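PDB 4BNQ: Non-canonical purine NTP pyrophosphatase from Staphylococcus aureus, which probably uses magnesium to hydrolyse non-canonical purine nucleoside triphosphates such as XTP, dITP and ITP to their monophosphates and diphosphate, cleansing the nucleotide pool. Local coordinates for residues A[2-11]-A[21-32]; A[135-146]-A[154-165]. All coordinates share one frame; numbering follows the deposited sequence.

From the N terminus the chain runs through strand 3-6 and helix 11-20 and returns in strand 25-28; contact 1 closes this beta-alpha-beta unit, pairing its two parallel strands and setting the turn after the first strand beside the start of helix 29-32. The chain then builds the long antiparallel strands, and contact 2 closes a shorter, helix-free loop where strand 126-139 meets strand 155-157, with strand 162-163 at the sheet's margin. The two contacts follow in series, neither nesting nor crossing. Their centres lie about 27 Å apart, on opposite sides of the chain's centre, contact 1 holding predicted substrate-binding residues and contact 2 at the dimer partner.

Contact 1 (A[2-11]-A[21-32]); sequences KEIVIASNNQ and FPDYHVIGISEL. With PO4 (phosphate ion), chain C.
With chi1 at -157°, K2 swings CG away from its own backbone N and lays its methylenes across the ring of Y24, whose chi2 of 79° turns a face to them. CD sits 3.5 Å from the Y24 ring centroid, almost on the normal, a CH-pi contact that suits a long aliphatic lysine stem at the edge of this beta-alpha-beta unit. Strands 3-6 and 25-28 run parallel, joined by helix 11-20. Their ladder is regular: I4 N donates to H25 O, and I4 O accepts from I27 N at 2.8 Å, while H25 N to K2 O and I6 N to I27 O continue it on either side.

Side chains alternate between the two faces. Toward helix 11-20, apolar side chains pack together: I4 CG2 lies alongside V26 CG2, I6 CD1 reaches V26 CG1 at 3.6 Å, and I4 CD1 approaches F21 CZ. G28 brings no side chain to this face. On the other face the E3 carboxylate passes the edge of the H25 ring and touches I27 CD1, while V5 CG1 and L32 CD1 meet tip to tip at 4.0 Å.

Beyond the ladder, I29 N donates to I6 O in a more bent bond (130°), as the chain turns into the weakly bonded helical turn at about 29-32. S8, N9, N10 and Q11 belong to the predicted substrate-binding loop. A phosphate ion, probably from crystallisation, takes hydrogen bonds from N9 N and from the K13 and K52 amines; S8 OG lies doubtfully close to its O1. S8 OG also accepts from N10 N, the bond of an ST turn. A water links S8 O to S30 N, and the Q11 amide reaches across in its own plane, NE2 donating to S30 OG at 3.0 Å.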
loop_
_atom_site.group_PDB
_atom_site.type_symbol
_atom_site.label_atom_id
_atom_site.label_comp_id
_atom_site.label_asym_id
_atom_site.label_seq_id
_atom_site.Cartn_x
_atom_site.Cartn_y
_atom_site.Cartn_z
ATOM N N LYS A 2 -5.096 22.916 -12.077
ATOM C CA LYS A 2 -4.531 21.696 -11.508
ATOM C C LYS A 2 -4.468 20.587 -12.576
ATOM O O LYS A 2 -5.488 19.994 -12.946
ATOM C CB LYS A 2 -5.348 21.237 -10.299
ATOM C CG LYS A 2 -4.560 20.355 -9.334
ATOM C CD LYS A 2 -5.472 19.590 -8.366
ATOM C CE LYS A 2 -5.630 20.321 -7.040
ATOM N NZ LYS A 2 -6.581 19.631 -6.115
ATOM N N GLU A 3 -3.261 20.318 -13.067
ATOM C CA GLU A 3 -3.064 19.449 -14.226
ATOM C C GLU A 3 -1.963 18.437 -13.999
ATOM O O GLU A 3 -0.918 18.757 -13.420
ATOM C CB GLU A 3 -2.664 20.279 -15.440
ATOM C CG GLU A 3 -3.794 20.684 -16.350
ATOM C CD GLU A 3 -3.311 21.578 -17.480
ATOM O OE1 GLU A 3 -2.078 21.782 -17.595
ATOM O OE2 GLU A 3 -4.157 22.081 -18.249
ATOM N N ILE A 4 -2.175 17.226 -14.502
ATOM C CA ILE A 4 -1.097 16.251 -14.526
ATOM C C ILE A 4 -0.965 15.585 -15.902
ATOM O O ILE A 4 -1.946 15.096 -16.472
ATOM C CB ILE A 4 -1.231 15.223 -13.380
ATOM C CG1 ILE A 4 0.048 14.401 -13.258
ATOM C CG2 ILE A 4 -2.439 14.332 -13.584
ATOM C CD1 ILE A 4 0.079 13.536 -12.022
ATOM N N VAL A 5 0.244 15.615 -16.456
ATOM C CA VAL A 5 0.496 14.996 -17.747
ATOM C C VAL A 5 1.023 13.586 -17.524
ATOM O O VAL A 5 2.006 13.368 -16.794
ATOM C CB VAL A 5 1.498 15.809 -18.569
ATOM C CG1 VAL A 5 1.824 15.091 -19.890
ATOM C CG2 VAL A 5 0.956 17.241 -18.819
ATOM N N ILE A 6 0.357 12.616 -18.130
ATOM C CA ILE A 6 0.785 11.235 -17.972
ATOM C C ILE A 6 1.358 10.654 -19.274
ATOM O O ILE A 6 0.658 10.540 -20.288
ATOM C CB ILE A 6 -0.363 10.367 -17.482
ATOM C CG1 ILE A 6 -0.962 10.992 -16.202
ATOM C CG2 ILE A 6 0.124 8.952 -17.238
ATOM C CD1 ILE A 6 -2.201 10.333 -15.745
ATOM N N ALA A 7 2.635 10.287 -19.234
ATOM C CA ALA A 7 3.337 9.838 -20.430
ATOM C C ALA A 7 3.073 8.351 -20.655
ATOM O O ALA A 7 3.980 7.517 -20.598
ATOM C CB ALA A 7 4.798 10.103 -20.308
ATOM N N SER A 8 1.812 8.023 -20.900
ATOM C CA SER A 8 1.440 6.662 -21.199
ATOM C C SER A 8 0.492 6.661 -22.371
ATOM O O SER A 8 -0.413 7.522 -22.437
ATOM C CB SER A 8 0.747 6.027 -20.000
ATOM O OG SER A 8 0.381 4.701 -20.321
ATOM N N ASN A 9 0.708 5.702 -23.282
ATOM C CA ASN A 9 -0.130 5.505 -24.471
ATOM C C ASN A 9 -1.288 4.578 -24.164
ATOM O O ASN A 9 -2.125 4.308 -25.026
ATOM C CB ASN A 9 0.665 4.868 -25.621
ATOM C CG ASN A 9 1.642 5.833 -26.267
ATOM O OD1 ASN A 9 1.387 7.037 -26.345
ATOM N ND2 ASN A 9 2.770 5.309 -26.728
ATOM N N ASN A 10 -1.317 4.055 -22.947
ATOM C CA ASN A 10 -2.307 3.053 -22.603
ATOM C C ASN A 10 -3.569 3.742 -22.090
ATOM O O ASN A 10 -3.567 4.356 -21.022
ATOM C CB ASN A 10 -1.729 2.084 -21.571
ATOM C CG ASN A 10 -2.658 0.918 -21.260
ATOM O OD1 ASN A 10 -3.849 1.098 -21.001
ATOM N ND2 ASN A 10 -2.104 -0.285 -21.258
ATOM N N GLN A 11 -4.646 3.642 -22.862
ATOM C CA GLN A 11 -5.887 4.338 -22.531
ATOM C C GLN A 11 -6.547 3.786 -21.274
ATOM O O GLN A 11 -7.252 4.519 -20.578
ATOM C CB GLN A 11 -6.858 4.324 -23.724
ATOM C CG GLN A 11 -6.314 5.049 -24.957
ATOM C CD GLN A 11 -6.154 6.546 -24.726
ATOM O OE1 GLN A 11 -6.820 7.132 -23.861
ATOM N NE2 GLN A 11 -5.262 7.171 -25.490
ATOM N N PHE A 21 -7.223 10.563 -9.643
ATOM C CA PHE A 21 -7.016 12.006 -9.477
ATOM C C PHE A 21 -8.281 12.766 -9.855
ATOM O O PHE A 21 -8.283 13.456 -10.874
ATOM C CB PHE A 21 -5.929 12.516 -10.424
ATOM C CG PHE A 21 -4.533 12.032 -10.119
ATOM C CD1 PHE A 21 -3.819 12.523 -9.034
ATOM C CD2 PHE A 21 -3.907 11.135 -10.961
ATOM C CE1 PHE A 21 -2.514 12.097 -8.784
ATOM C CE2 PHE A 21 -2.602 10.708 -10.714
ATOM C CZ PHE A 21 -1.907 11.191 -9.635
ATOM N N PRO A 22 -9.360 12.648 -9.056
ATOM C CA PRO A 22 -10.611 13.293 -9.485
ATOM C C PRO A 22 -10.525 14.810 -9.401
ATOM O O PRO A 22 -11.313 15.492 -10.048
ATOM C CB PRO A 22 -11.653 12.749 -8.499
ATOM C CG PRO A 22 -10.861 12.379 -7.272
ATOM C CD PRO A 22 -9.508 11.929 -7.773
ATOM N N ASP A 23 -9.576 15.326 -8.624
ATOM C CA ASP A 23 -9.410 16.769 -8.504
ATOM C C ASP A 23 -8.489 17.340 -9.581
ATOM O O ASP A 23 -8.247 18.545 -9.622
ATOM C CB ASP A 23 -8.889 17.149 -7.111
ATOM C CG ASP A 23 -9.945 16.981 -6.023
ATOM O OD1 ASP A 23 -11.156 17.048 -6.344
ATOM O OD2 ASP A 23 -9.566 16.775 -4.845
ATOM N N TYR A 24 -7.976 16.489 -10.462
ATOM C CA TYR A 24 -7.021 16.975 -11.448
ATOM C C TYR A 24 -7.596 16.965 -12.834
ATOM O O TYR A 24 -8.499 16.188 -13.144
ATOM C CB TYR A 24 -5.758 16.127 -11.459
ATOM C CG TYR A 24 -4.780 16.402 -10.338
ATOM C CD1 TYR A 24 -4.982 15.884 -9.053
ATOM C CD2 TYR A 24 -3.638 17.155 -10.571
ATOM C CE1 TYR A 24 -4.072 16.122 -8.037
ATOM C CE2 TYR A 24 -2.724 17.398 -9.561
ATOM C CZ TYR A 24 -2.944 16.883 -8.301
ATOM O OH TYR A 24 -2.028 17.144 -7.315
ATOM N N HIS A 25 -7.073 17.840 -13.678
ATOM C CA HIS A 25 -7.275 17.635 -15.092
ATOM C C HIS A 25 -6.189 16.660 -15.532
ATOM O O HIS A 25 -5.007 17.010 -15.597
ATOM C CB HIS A 25 -7.201 18.932 -15.895
ATOM C CG HIS A 25 -7.361 18.703 -17.358
ATOM N ND1 HIS A 25 -6.709 19.472 -18.324
ATOM C CD2 HIS A 25 -8.058 17.786 -18.054
ATOM C CE1 HIS A 25 -7.009 19.043 -19.509
ATOM N NE2 HIS A 25 -7.845 17.991 -19.394
ATOM N N VAL A 26 -6.590 15.423 -15.802
ATOM C CA VAL A 26 -5.641 14.389 -16.203
ATOM C C VAL A 26 -5.449 14.476 -17.708
ATOM O O VAL A 26 -6.415 14.395 -18.469
ATOM C CB VAL A 26 -6.120 12.989 -15.753
ATOM C CG1 VAL A 26 -5.376 11.888 -16.476
ATOM C CG2 VAL A 26 -5.950 12.829 -14.251
ATOM N N ILE A 27 -4.207 14.686 -18.137
ATOM C CA ILE A 27 -3.896 14.806 -19.564
ATOM C C ILE A 27 -3.026 13.620 -19.994
ATOM O O ILE A 27 -1.868 13.496 -19.562
ATOM C CB ILE A 27 -3.149 16.123 -19.891
ATOM C CG1 ILE A 27 -3.992 17.331 -19.502
ATOM C CG2 ILE A 27 -2.831 16.239 -21.379
ATOM C CD1 ILE A 27 -3.348 18.674 -19.830
ATOM N N GLY A 28 -3.582 12.747 -20.832
ATOM C CA GLY A 28 -2.833 11.617 -21.357
ATOM C C GLY A 28 -1.888 12.099 -22.454
ATOM O O GLY A 28 -2.214 13.040 -23.173
ATOM N N ILE A 29 -0.729 11.463 -22.598
ATOM C CA ILE A 29 0.234 11.911 -23.599
ATOM C C ILE A 29 -0.328 11.909 -25.023
ATOM O O ILE A 29 0.085 12.723 -25.855
ATOM C CB ILE A 29 1.523 11.093 -23.555
ATOM C CG1 ILE A 29 2.655 11.885 -24.201
ATOM C CG2 ILE A 29 1.331 9.739 -24.239
ATOM C CD1 ILE A 29 3.032 13.092 -23.443
ATOM N N SER A 30 -1.283 11.020 -25.307
ATOM C CA SER A 30 -1.848 10.973 -26.660
ATOM C C SER A 30 -2.494 12.292 -27.083
ATOM O O SER A 30 -2.667 12.545 -28.272
ATOM C CB SER A 30 -2.811 9.790 -26.831
ATOM O OG SER A 30 -3.839 9.804 -25.859
ATOM N N GLU A 31 -2.844 13.138 -26.115
ATOM C CA GLU A 31 -3.391 14.444 -26.439
ATOM C C GLU A 31 -2.316 15.408 -26.933
ATOM O O GLU A 31 -2.583 16.279 -27.755
ATOM C CB GLU A 31 -4.096 15.039 -25.219
ATOM C CG GLU A 31 -5.407 14.357 -24.845
ATOM C CD GLU A 31 -6.079 14.999 -23.632
ATOM O OE1 GLU A 31 -6.507 16.175 -23.716
ATOM O OE2 GLU A 31 -6.174 14.324 -22.583
ATOM N N LEU A 32 -1.105 15.256 -26.406
ATOM C CA LEU A 32 0.004 16.161 -26.694
ATOM C C LEU A 32 0.961 15.604 -27.762
ATOM O O LEU A 32 1.459 16.340 -28.619
ATOM C CB LEU A 32 0.777 16.424 -25.410
ATOM C CG LEU A 32 -0.076 16.952 -24.249
ATOM C CD1 LEU A 32 0.797 17.281 -23.059
ATOM C CD2 LEU A 32 -0.856 18.210 -24.683
HETATM P P PO4 C . 2.669 2.508 -21.602
HETATM O O1 PO4 C . 2.327 3.184 -20.273
HETATM O O2 PO4 C . 1.837 1.257 -21.761
HETATM O O3 PO4 C . 4.137 2.120 -21.587
HETATM O O4 PO4 C . 2.410 3.445 -22.747
HETATM O O HOH W 1 -2.427 8.765 -23.659
#

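Contact 2 (A[135-146]-A[154-165]); sequences VSGEIADGKYGE and IFYVPKLDKTMA. With PO4 (phosphate ion), chain E.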
loop_
_atom_site.group_PDB
_atom_site.type_symbol
_atom_site.label_atom_id
_atom_site.label_comp_id
_atom_site.label_asym_id
_atom_site.label_seq_id
_atom_site.Cartn_x
_atom_site.Cartn_y
_atom_site.Cartn_z
ATOM N N VAL A 135 -0.305 -5.201 -5.576
ATOM C CA VAL A 135 -1.478 -5.840 -5.002
ATOM C C VAL A 135 -1.421 -7.339 -5.280
ATOM O O VAL A 135 -1.044 -7.759 -6.362
ATOM C CB VAL A 135 -2.805 -5.196 -5.487
ATOM C CG1 VAL A 135 -3.065 -5.488 -6.965
ATOM C CG2 VAL A 135 -3.984 -5.647 -4.613
ATOM N N SER A 136 -1.765 -8.141 -4.280
ATOM C CA SER A 136 -1.666 -9.585 -4.416
ATOM C C SER A 136 -2.986 -10.190 -4.868
ATOM O O SER A 136 -4.057 -9.614 -4.639
ATOM C CB SER A 136 -1.238 -10.221 -3.096
ATOM O OG SER A 136 -2.242 -10.061 -2.105
ATOM N N GLY A 137 -2.895 -11.360 -5.499
ATOM C CA GLY A 137 -4.058 -12.103 -5.941
ATOM C C GLY A 137 -3.655 -13.468 -6.475
ATOM O O GLY A 137 -2.556 -13.966 -6.201
ATOM N N GLU A 138 -4.555 -14.070 -7.245
ATOM C CA GLU A 138 -4.347 -15.394 -7.794
ATOM C C GLU A 138 -4.801 -15.307 -9.214
ATOM O O GLU A 138 -5.625 -14.447 -9.542
ATOM C CB GLU A 138 -5.204 -16.423 -7.050
ATOM C CG GLU A 138 -4.813 -16.604 -5.588
ATOM C CD GLU A 138 -5.699 -17.599 -4.849
ATOM O OE1 GLU A 138 -6.920 -17.636 -5.131
ATOM O OE2 GLU A 138 -5.178 -18.339 -3.980
ATOM N N ILE A 139 -4.273 -16.184 -10.063
ATOM C CA ILE A 139 -4.717 -16.211 -11.443
ATOM C C ILE A 139 -5.921 -17.135 -11.480
ATOM O O ILE A 139 -5.833 -18.287 -11.051
ATOM C CB ILE A 139 -3.627 -16.732 -12.387
ATOM C CG1 ILE A 139 -2.365 -15.872 -12.265
ATOM C CG2 ILE A 139 -4.145 -16.799 -13.835
ATOM C CD1 ILE A 139 -2.566 -14.411 -12.631
ATOM N N ALA A 140 -7.054 -16.637 -11.971
ATOM C CA ALA A 140 -8.268 -17.457 -12.019
ATOM C C ALA A 140 -8.168 -18.515 -13.111
ATOM O O ALA A 140 -7.170 -18.588 -13.842
ATOM C CB ALA A 140 -9.491 -16.594 -12.236
ATOM N N ASP A 141 -9.215 -19.320 -13.233
ATOM C CA ASP A 141 -9.227 -20.372 -14.246
ATOM C C ASP A 141 -9.856 -19.886 -15.554
ATOM O O ASP A 141 -10.143 -20.677 -16.443
ATOM C CB ASP A 141 -9.968 -21.611 -13.729
ATOM C CG ASP A 141 -11.416 -21.334 -13.420
ATOM O OD1 ASP A 141 -11.842 -20.170 -13.534
ATOM O OD2 ASP A 141 -12.148 -22.275 -13.051
ATOM N N GLY A 142 -10.064 -18.581 -15.681
ATOM C CA GLY A 142 -10.714 -18.061 -16.873
ATOM C C GLY A 142 -10.982 -16.580 -16.742
ATOM O O GLY A 142 -10.545 -15.955 -15.772
ATOM N N LYS A 143 -11.685 -16.002 -17.709
ATOM C CA LYS A 143 -11.905 -14.559 -17.694
ATOM C C LYS A 143 -13.238 -14.241 -17.036
ATOM O O LYS A 143 -14.278 -14.773 -17.442
ATOM C CB LYS A 143 -11.852 -14.008 -19.121
ATOM C CG LYS A 143 -10.556 -14.363 -19.858
ATOM C CD LYS A 143 -10.543 -13.804 -21.247
ATOM C CE LYS A 143 -10.657 -12.301 -21.211
ATOM N NZ LYS A 143 -10.847 -11.751 -22.585
ATOM N N TYR A 144 -13.215 -13.397 -16.005
ATOM C CA TYR A 144 -14.452 -13.014 -15.315
ATOM C C TYR A 144 -14.588 -11.500 -15.266
ATOM O O TYR A 144 -13.648 -10.806 -14.870
ATOM C CB TYR A 144 -14.479 -13.555 -13.877
ATOM C CG TYR A 144 -14.407 -15.064 -13.719
ATOM C CD1 TYR A 144 -13.207 -15.748 -13.877
ATOM C CD2 TYR A 144 -15.528 -15.799 -13.373
ATOM C CE1 TYR A 144 -13.133 -17.131 -13.723
ATOM C CE2 TYR A 144 -15.462 -17.184 -13.212
ATOM C CZ TYR A 144 -14.262 -17.840 -13.383
ATOM O OH TYR A 144 -14.191 -19.212 -13.222
ATOM N N GLY A 145 -15.755 -10.979 -15.634
ATOM C CA GLY A 145 -15.950 -9.534 -15.688
ATOM C C GLY A 145 -15.424 -8.976 -16.991
ATOM O O GLY A 145 -14.799 -9.705 -17.769
ATOM N N GLU A 146 -15.664 -7.693 -17.249
ATOM C CA GLU A 146 -15.190 -7.098 -18.498
ATOM C C GLU A 146 -14.766 -5.635 -18.351
ATOM O O GLU A 146 -14.506 -4.980 -19.340
ATOM C CB GLU A 146 -16.262 -7.221 -19.581
ATOM C CG GLU A 146 -17.455 -6.338 -19.309
ATOM C CD GLU A 146 -18.577 -6.525 -20.307
ATOM O OE1 GLU A 146 -18.322 -6.469 -21.531
ATOM O OE2 GLU A 146 -19.727 -6.709 -19.863
ATOM N N ILE A 154 -8.459 -11.969 -15.377
ATOM C CA ILE A 154 -8.009 -13.216 -14.762
ATOM C C ILE A 154 -7.279 -12.988 -13.448
ATOM O O ILE A 154 -6.742 -13.922 -12.860
ATOM C CB ILE A 154 -7.101 -14.037 -15.704
ATOM C CG1 ILE A 154 -5.756 -13.346 -15.878
ATOM C CG2 ILE A 154 -7.781 -14.265 -17.037
ATOM C CD1 ILE A 154 -4.758 -14.132 -16.739
ATOM N N PHE A 155 -7.238 -11.744 -12.989
ATOM C CA PHE A 155 -6.587 -11.470 -11.719
ATOM C C PHE A 155 -7.619 -11.439 -10.575
ATOM O O PHE A 155 -8.284 -10.423 -10.335
ATOM C CB PHE A 155 -5.794 -10.159 -11.776
ATOM C CG PHE A 155 -4.832 -9.982 -10.623
ATOM C CD1 PHE A 155 -3.525 -10.452 -10.707
ATOM C CD2 PHE A 155 -5.233 -9.353 -9.457
ATOM C CE1 PHE A 155 -2.638 -10.293 -9.642
ATOM C CE2 PHE A 155 -4.350 -9.189 -8.392
ATOM C CZ PHE A 155 -3.053 -9.664 -8.486
ATOM N N TYR A 156 -7.723 -12.564 -9.870
ATOM C CA TYR A 156 -8.696 -12.759 -8.809
ATOM C C TYR A 156 -8.135 -12.175 -7.524
ATOM O O TYR A 156 -6.981 -12.434 -7.158
ATOM C CB TYR A 156 -8.995 -14.257 -8.653
ATOM C CG TYR A 156 -9.896 -14.595 -7.497
ATOM C CD1 TYR A 156 -11.269 -14.448 -7.597
ATOM C CD2 TYR A 156 -9.373 -15.074 -6.309
ATOM C CE1 TYR A 156 -12.101 -14.749 -6.529
ATOM C CE2 TYR A 156 -10.195 -15.389 -5.234
ATOM C CZ TYR A 156 -11.556 -15.221 -5.352
ATOM O OH TYR A 156 -12.378 -15.537 -4.306
ATOM N N VAL A 157 -8.942 -11.364 -6.853
ATOM C CA VAL A 157 -8.505 -10.717 -5.620
ATOM C C VAL A 157 -9.258 -11.317 -4.437
ATOM O O VAL A 157 -10.420 -10.960 -4.219
ATOM C CB VAL A 157 -8.774 -9.196 -5.663
ATOM C CG1 VAL A 157 -8.236 -8.526 -4.417
ATOM C CG2 VAL A 157 -8.136 -8.569 -6.920
ATOM N N PRO A 158 -8.600 -12.227 -3.683
ATOM C CA PRO A 158 -9.232 -12.970 -2.583
ATOM C C PRO A 158 -9.942 -12.059 -1.580
ATOM O O PRO A 158 -11.088 -12.351 -1.246
ATOM C CB PRO A 158 -8.052 -13.696 -1.919
ATOM C CG PRO A 158 -7.066 -13.876 -3.026
ATOM C CD PRO A 158 -7.169 -12.568 -3.803
ATOM N N LYS A 159 -9.280 -10.984 -1.145
ATOM C CA LYS A 159 -9.871 -9.911 -0.323
ATOM C C LYS A 159 -11.271 -9.540 -0.737
ATOM O O LYS A 159 -12.064 -9.099 0.079
ATOM C CB LYS A 159 -9.101 -8.612 -0.571
ATOM C CG LYS A 159 -7.955 -8.328 0.323
ATOM C CD LYS A 159 -7.620 -6.836 0.281
ATOM C CE LYS A 159 -7.135 -6.373 -1.063
ATOM N NZ LYS A 159 -6.208 -5.228 -0.897
ATOM N N LEU A 160 -11.552 -9.625 -2.031
ATOM C CA LEU A 160 -12.791 -9.058 -2.545
ATOM C C LEU A 160 -13.675 -10.149 -3.114
ATOM O O LEU A 160 -14.807 -9.896 -3.499
ATOM C CB LEU A 160 -12.480 -8.007 -3.615
ATOM C CG LEU A 160 -12.449 -6.514 -3.247
ATOM C CD1 LEU A 160 -11.885 -6.297 -1.886
ATOM C CD2 LEU A 160 -11.625 -5.738 -4.255
ATOM N N ASP A 161 -13.140 -11.366 -3.151
ATOM C CA ASP A 161 -13.752 -12.486 -3.880
ATOM C C ASP A 161 -14.193 -12.077 -5.304
ATOM O O ASP A 161 -15.280 -12.438 -5.751
ATOM C CB ASP A 161 -14.936 -13.064 -3.088
ATOM C CG ASP A 161 -15.420 -14.379 -3.655
ATOM O OD1 ASP A 161 -14.644 -15.038 -4.374
ATOM O OD2 ASP A 161 -16.577 -14.760 -3.393
ATOM N N LYS A 162 -13.350 -11.317 -6.001
ATOM C CA LYS A 162 -13.655 -10.855 -7.358
ATOM C C LYS A 162 -12.373 -10.716 -8.164
ATOM O O LYS A 162 -11.292 -10.575 -7.590
ATOM C CB LYS A 162 -14.386 -9.504 -7.325
ATOM C CG LYS A 162 -15.855 -9.570 -6.906
ATOM C CD LYS A 162 -16.538 -8.227 -7.112
ATOM C CE LYS A 162 -17.804 -8.099 -6.271
ATOM N NZ LYS A 162 -18.671 -9.292 -6.420
ATOM N N THR A 163 -12.478 -10.775 -9.490
ATOM C CA THR A 163 -11.329 -10.414 -10.315
ATOM C C THR A 163 -11.297 -8.901 -10.479
ATOM O O THR A 163 -12.319 -8.240 -10.330
ATOM C CB THR A 163 -11.356 -11.040 -11.713
ATOM O OG1 THR A 163 -12.437 -10.473 -12.466
ATOM C CG2 THR A 163 -11.492 -12.568 -11.645
ATOM N N MET A 164 -10.125 -8.372 -10.814
ATOM C CA MET A 164 -9.949 -6.956 -11.048
ATOM C C MET A 164 -10.993 -6.467 -12.066
ATOM O O MET A 164 -11.589 -5.416 -11.863
ATOM C CB MET A 164 -8.505 -6.700 -11.512
ATOM C CG MET A 164 -7.868 -5.378 -11.065
ATOM S SD MET A 164 -7.741 -5.048 -9.293
ATOM C CE MET A 164 -6.007 -5.412 -9.055
ATOM N N ALA A 165 -11.272 -7.239 -13.118
ATOM C CA ALA A 165 -12.265 -6.797 -14.126
ATOM C C ALA A 165 -13.718 -6.817 -13.632
ATOM O O ALA A 165 -14.623 -6.260 -14.264
ATOM C CB ALA A 165 -12.144 -7.586 -15.411
HETATM P P PO4 E . -2.576 -7.141 -0.162
HETATM O O1 PO4 E . -2.345 -6.499 1.187
HETATM O O2 PO4 E . -2.141 -8.587 -0.088
HETATM O O3 PO4 E . -1.779 -6.450 -1.241
HETATM O O4 PO4 E . -4.053 -7.065 -0.494
#
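Backbone hydrogen bonds join E138 to Y156 in both directions, making the antiparallel hydrogen-bonded pair that adds strand 155-157 to strand 126-139 in the large sheet of this Ham1-family fold. E138 N donates to Y156 O at 2.9 Å, Y156 N returns to E138 O, and A140 N donates to I154 O. Further along, a G1 beta bulge places D161 and K162 opposite V157.

Among the apolar contacts, I139 and F155 point to one face of the sheet. Glycine suits position 137 because a CB there would collide with Y156 O and the F155 ring; without one, F155 CZ comes within 3.4 Å of G137 N. The ring also stacks on F115. M164, bent at chi2 and chi3, brings CE end-on to V135 CG1 at 3.6 Å. I139 CG2 lies beside I154 CD1, and both side chains also pack on helix 94-104.

Polar side chains add three contacts. E138 and Y156 run alongside each other, with OE1 near CD2. S136 OG and K159 NZ donate to a phosphate ion, probably from crystallisation, that S136 of the second subunit also binds, so the anion bridges the dimer. At the far end, T163, whose chi1 of 67° turns OG1 toward the neighbouring loop, donates from OG1 to Y144 O at 2.7 Å, approaching from above the carbonyl plane.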